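PDB 2QJW: Alpha/beta hydrolase from Xanthomonas campestris pv. campestris, which is of unknown specific function but, as a putative hydrolase of the alpha/beta superfamily, probably cleaves ester or related bonds. Local coordinates for residues R59-R62 and L63-I66; P39-T42 and D43-A46. All blocks are in the same frame, centred on the assembly; numbering follows the deposited sequence.

Interaction 1. Residues R59-R62 and L63-I66; sequences RLQR and LLEI
From R59 to I66 the chain runs as unbroken alpha-helix, each N-H of L63, L64, E65 and I66 bonding to the carbonyl four residues earlier, as in L63 N to R59 O at 3.0 Å. On the outer side Q61 reaches forward one turn to E65. The amide nitrogen NE2 of Q61 donates to E65 OE2 at 2.6 Å in a nearly straight bond, the N-H...O angle being 171°. The acceptor lies in the plane of the Q61 amide, yet the amide meets OE2 from its anti side and somewhat out of the carboxylate plane, and the two flat groups stand 79° apart. A bend at chi2 of Q61 (69°) turns the amide along the helix, while E65, extended beyond CG, sends its carboxylate back across Q61 CG, 3.6 Å from OE2. The amide oxygen OE1 of Q61 lies 4.1 Å from methyl CD2 of L64. E65 OE1 takes a weak bond from a water that also donates to R62 O at 3.1 Å; that carbonyl thus serves both the water and the N-H of I66. E65 has two conformers, and its side-chain bonds belong to the one described, so they may not always be held. R62 and I66 lie side by side, with CG of R62 4.1 Å from CD1 of I66. I66 also lays CG1 3.3 Å from R62 O. The charged ends leave the helix: R59 forms a salt bridge with D45, and R62 one with D43. An i to i+4 Gln-Glu pair on the outer surface, with L63 and I66 against I8 of strand 6-10 and L60 against helix 83-92, makes this an amphipathic helix flanking the parallel sheet of an alpha/beta-hydrolase fold.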
loop_
_atom_site.group_PDB
_atom_site.type_symbol
_atom_site.label_atom_id
_atom_site.label_comp_id
_atom_site.label_asym_id
_atom_site.label_seq_id
_atom_site.Cartn_x
_atom_site.Cartn_y
_atom_site.Cartn_z
ATOM N N ARG A 59 -14.528 -20.108 -16.278
ATOM C CA ARG A 59 -13.822 -19.717 -15.063
ATOM C C ARG A 59 -14.730 -19.006 -14.127
ATOM O O ARG A 59 -14.782 -19.297 -12.940
ATOM C CB ARG A 59 -12.650 -18.789 -15.372
ATOM C CG ARG A 59 -11.334 -19.385 -15.257
ATOM C CD ARG A 59 -10.264 -18.304 -15.515
ATOM N NE ARG A 59 -8.919 -18.721 -15.331
ATOM C CZ ARG A 59 -8.118 -18.401 -14.321
ATOM N NH1 ARG A 59 -8.553 -17.701 -13.283
ATOM N NH2 ARG A 59 -6.889 -18.844 -14.362
ATOM N N LEU A 60 -15.500 -18.054 -14.652
ATOM C CA LEU A 60 -16.450 -17.331 -13.858
ATOM C C LEU A 60 -17.485 -18.272 -13.227
ATOM O O LEU A 60 -17.832 -18.129 -12.051
ATOM C CB LEU A 60 -17.222 -16.262 -14.685
ATOM C CG LEU A 60 -16.348 -15.104 -15.163
ATOM C CD1 LEU A 60 -16.942 -14.386 -16.435
ATOM C CD2 LEU A 60 -16.128 -14.130 -14.071
ATOM N N GLN A 61 -18.019 -19.187 -14.031
ATOM C CA GLN A 61 -19.053 -20.116 -13.522
ATOM C C GLN A 61 -18.479 -21.050 -12.482
ATOM O O GLN A 61 -19.132 -21.271 -11.455
ATOM C CB GLN A 61 -19.666 -20.916 -14.670
ATOM C CG GLN A 61 -20.729 -21.924 -14.207
ATOM C CD GLN A 61 -21.989 -21.257 -13.685
ATOM O OE1 GLN A 61 -22.328 -20.139 -14.103
ATOM N NE2 GLN A 61 -22.701 -21.939 -12.786
ATOM N N ARG A 62 -17.265 -21.537 -12.688
ATOM C CA ARG A 62 -16.686 -22.466 -11.728
ATOM C C ARG A 62 -16.458 -21.750 -10.386
ATOM O O ARG A 62 -16.777 -22.294 -9.307
ATOM C CB ARG A 62 -15.421 -23.045 -12.255
ATOM C CG ARG A 62 -14.721 -24.002 -11.313
ATOM C CD ARG A 62 -13.570 -24.703 -11.906
ATOM N NE ARG A 62 -13.996 -25.556 -13.018
ATOM C CZ ARG A 62 -13.135 -26.068 -13.889
ATOM N NH1 ARG A 62 -11.833 -25.889 -13.742
ATOM N NH2 ARG A 62 -13.572 -26.797 -14.907
ATOM N N LEU A 63 -15.840 -20.569 -10.421
ATOM C CA LEU A 63 -15.643 -19.815 -9.188
ATOM C C LEU A 63 -16.952 -19.447 -8.518
ATOM O O LEU A 63 -17.035 -19.507 -7.309
ATOM C CB LEU A 63 -14.797 -18.571 -9.442
ATOM C CG LEU A 63 -14.460 -17.758 -8.217
ATOM C CD1 LEU A 63 -13.816 -18.596 -7.089
ATOM C CD2 LEU A 63 -13.539 -16.595 -8.581
ATOM N N LEU A 64 -17.988 -19.042 -9.292
ATOM C CA LEU A 64 -19.273 -18.697 -8.734
ATOM C C LEU A 64 -19.832 -19.885 -7.917
ATOM O O LEU A 64 -20.299 -19.711 -6.790
ATOM C CB LEU A 64 -20.238 -18.339 -9.874
ATOM C CG LEU A 64 -21.702 -18.055 -9.523
ATOM C CD1 LEU A 64 -21.750 -16.905 -8.553
ATOM C CD2 LEU A 64 -22.490 -17.766 -10.819
ATOM N N GLU A 65 -19.719 -21.075 -8.485
ATOM C CA GLU A 65 -20.266 -22.260 -7.834
ATOM C C GLU A 65 -19.542 -22.551 -6.533
ATOM O O GLU A 65 -20.164 -22.862 -5.505
ATOM C CB GLU A 65 -20.193 -23.438 -8.804
ATOM C CG GLU A 65 -21.293 -23.303 -9.881
ATOM C CD GLU A 65 -21.308 -24.431 -10.927
ATOM O OE1 GLU A 65 -20.555 -25.414 -10.795
ATOM O OE2 GLU A 65 -22.108 -24.316 -11.875
ATOM N N ILE A 66 -18.215 -22.437 -6.558
ATOM C CA ILE A 66 -17.416 -22.647 -5.391
ATOM C C ILE A 66 -17.666 -21.601 -4.295
ATOM O O ILE A 66 -17.755 -21.897 -3.074
ATOM C CB ILE A 66 -15.900 -22.697 -5.786
ATOM C CG1 ILE A 66 -15.618 -23.945 -6.648
ATOM C CG2 ILE A 66 -15.009 -22.737 -4.596
ATOM C CD1 ILE A 66 -14.188 -23.982 -7.297
HETATM O O HOH W 1 -17.420 -25.338 -9.363
#

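Interaction 2. Residues P39-T42 and D43-A46; sequences PDFT and DLDA
The carbonyl oxygen of F41, the N-cap residue, gathers the first turn of helix 42-45: D45 N donates to F41 O at 3.1 Å, nearly in line with the carbonyl bond, and L44 N adds a weak, strongly bent bond to the same oxygen. One residue on, A46 N donates to T42 O at 3.3 Å. Between side chains, methyl CD1 of L44 touches the F41 ring at its edge, in the ring plane, 3.9 Å from ring atom CD1. L44 has CG anti to its carbonyl carbon (chi1 -65°), which lays its CD1 at that ring edge. D45 CG sits 3.4 Å from F41 O, so the carboxylate lies beside an oxygen already engaged by backbone N-H groups. Before the helix, D40 OD1 holds T42 twice: the backbone N at 2.8 Å, nearly along the C-O axis, and hydroxyl OG1, which donates at 2.6 Å from the syn side. The hydroxyl bond holds the T42 side chain in its rotation (chi1 55°), and the N-H bond closes the Asx turn. Farther out, D43 and D45 find their strongest partners on helix 56-71, D43 with R62 and D45 with R59, while D45 OD2 also accepts from the backbone of E14. H11 bonds through NE2 to F41 N and meets the F41 ring with the planes about 60° apart. An Asx turn at D40 leading into a short helix thus ends the loop after strand 35-37, beside the sheet of the alpha/beta-hydrolase fold.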
loop_
_atom_site.group_PDB
_atom_site.type_symbol
_atom_site.label_atom_id
_atom_site.label_comp_id
_atom_site.label_asym_id
_atom_site.label_seq_id
_atom_site.Cartn_x
_atom_site.Cartn_y
_atom_site.Cartn_z
ATOM N N PRO A 39 -8.754 -23.190 -6.307
ATOM C CA PRO A 39 -9.336 -24.012 -7.370
ATOM C C PRO A 39 -8.409 -24.109 -8.598
ATOM O O PRO A 39 -7.674 -23.182 -8.887
ATOM C CB PRO A 39 -10.609 -23.295 -7.723
ATOM C CG PRO A 39 -10.954 -22.455 -6.450
ATOM C CD PRO A 39 -9.605 -22.028 -5.976
ATOM N N ASP A 40 -8.534 -25.198 -9.309
ATOM C CA ASP A 40 -7.730 -25.427 -10.511
ATOM C C ASP A 40 -8.542 -25.030 -11.708
ATOM O O ASP A 40 -9.615 -25.571 -11.987
ATOM C CB ASP A 40 -7.400 -26.901 -10.557
ATOM C CG ASP A 40 -6.362 -27.208 -11.621
ATOM O OD1 ASP A 40 -6.298 -26.460 -12.621
ATOM O OD2 ASP A 40 -5.543 -28.131 -11.415
ATOM N N PHE A 41 -8.065 -24.019 -12.423
ATOM C CA PHE A 41 -8.692 -23.567 -13.629
ATOM C C PHE A 41 -7.854 -23.904 -14.884
ATOM O O PHE A 41 -8.144 -23.325 -15.950
ATOM C CB PHE A 41 -8.891 -22.050 -13.588
ATOM C CG PHE A 41 -9.646 -21.554 -12.391
ATOM C CD1 PHE A 41 -11.035 -21.605 -12.355
ATOM C CD2 PHE A 41 -8.964 -20.931 -11.320
ATOM C CE1 PHE A 41 -11.756 -21.074 -11.281
ATOM C CE2 PHE A 41 -9.664 -20.472 -10.237
ATOM C CZ PHE A 41 -11.065 -20.531 -10.216
ATOM N N THR A 42 -6.883 -24.775 -14.773
ATOM C CA THR A 42 -5.941 -24.988 -15.868
ATOM C C THR A 42 -6.638 -25.564 -17.106
ATOM O O THR A 42 -6.238 -25.261 -18.224
ATOM C CB THR A 42 -4.745 -25.855 -15.435
ATOM O OG1 THR A 42 -5.198 -27.091 -14.886
ATOM C CG2 THR A 42 -3.866 -25.115 -14.374
ATOM N N ASP A 43 -7.690 -26.352 -16.928
ATOM C CA ASP A 43 -8.407 -26.909 -18.086
ATOM C C ASP A 43 -9.065 -25.837 -18.882
ATOM O O ASP A 43 -9.045 -25.847 -20.107
ATOM C CB ASP A 43 -9.461 -27.975 -17.634
ATOM C CG ASP A 43 -10.442 -27.476 -16.597
ATOM O OD1 ASP A 43 -10.039 -26.708 -15.675
ATOM O OD2 ASP A 43 -11.660 -27.824 -16.717
ATOM N N LEU A 44 -9.633 -24.870 -18.188
ATOM C CA LEU A 44 -10.375 -23.783 -18.790
ATOM C C LEU A 44 -9.439 -22.855 -19.532
ATOM O O LEU A 44 -9.696 -22.429 -20.689
ATOM C CB LEU A 44 -11.105 -22.991 -17.710
ATOM C CG LEU A 44 -12.209 -23.786 -16.980
ATOM C CD1 LEU A 44 -12.583 -23.133 -15.642
ATOM C CD2 LEU A 44 -13.428 -24.031 -17.895
ATOM N N ASP A 45 -8.318 -22.598 -18.921
ATOM C CA ASP A 45 -7.329 -21.664 -19.533
ATOM C C ASP A 45 -6.775 -22.198 -20.849
ATOM O O ASP A 45 -6.495 -21.386 -21.763
ATOM C CB ASP A 45 -6.182 -21.372 -18.585
ATOM C CG ASP A 45 -6.626 -20.577 -17.367
ATOM O OD1 ASP A 45 -7.750 -20.084 -17.382
ATOM O OD2 ASP A 45 -5.787 -20.422 -16.446
ATOM N N ALA A 46 -6.667 -23.529 -20.946
ATOM C CA ALA A 46 -6.188 -24.206 -22.153
ATOM C C ALA A 46 -7.214 -24.187 -23.290
ATOM O O ALA A 46 -6.855 -24.541 -24.414
ATOM C CB ALA A 46 -5.762 -25.621 -21.810
#

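Interaction 2 lies earlier in the chain and packs against the flank of the helix that carries interaction 1; their centres are 11 Å apart. Two salt bridges join them: R59 NE to D45 OD1 at 2.7 Å, and R62 NH1 to D43 OD1 at 2.8 Å. These arginines, about one helical turn apart, therefore dock on two acidic side chains of the short helix, while F41 packs on both arginines and L44 on R62. R59 also donates to H11 O and touches L83, next to S82 of the probable nucleophile elbow. Through R59, D45 is thus linked to the neighbourhood of that elbow, where S82 would be the nucleophile of a putative triad.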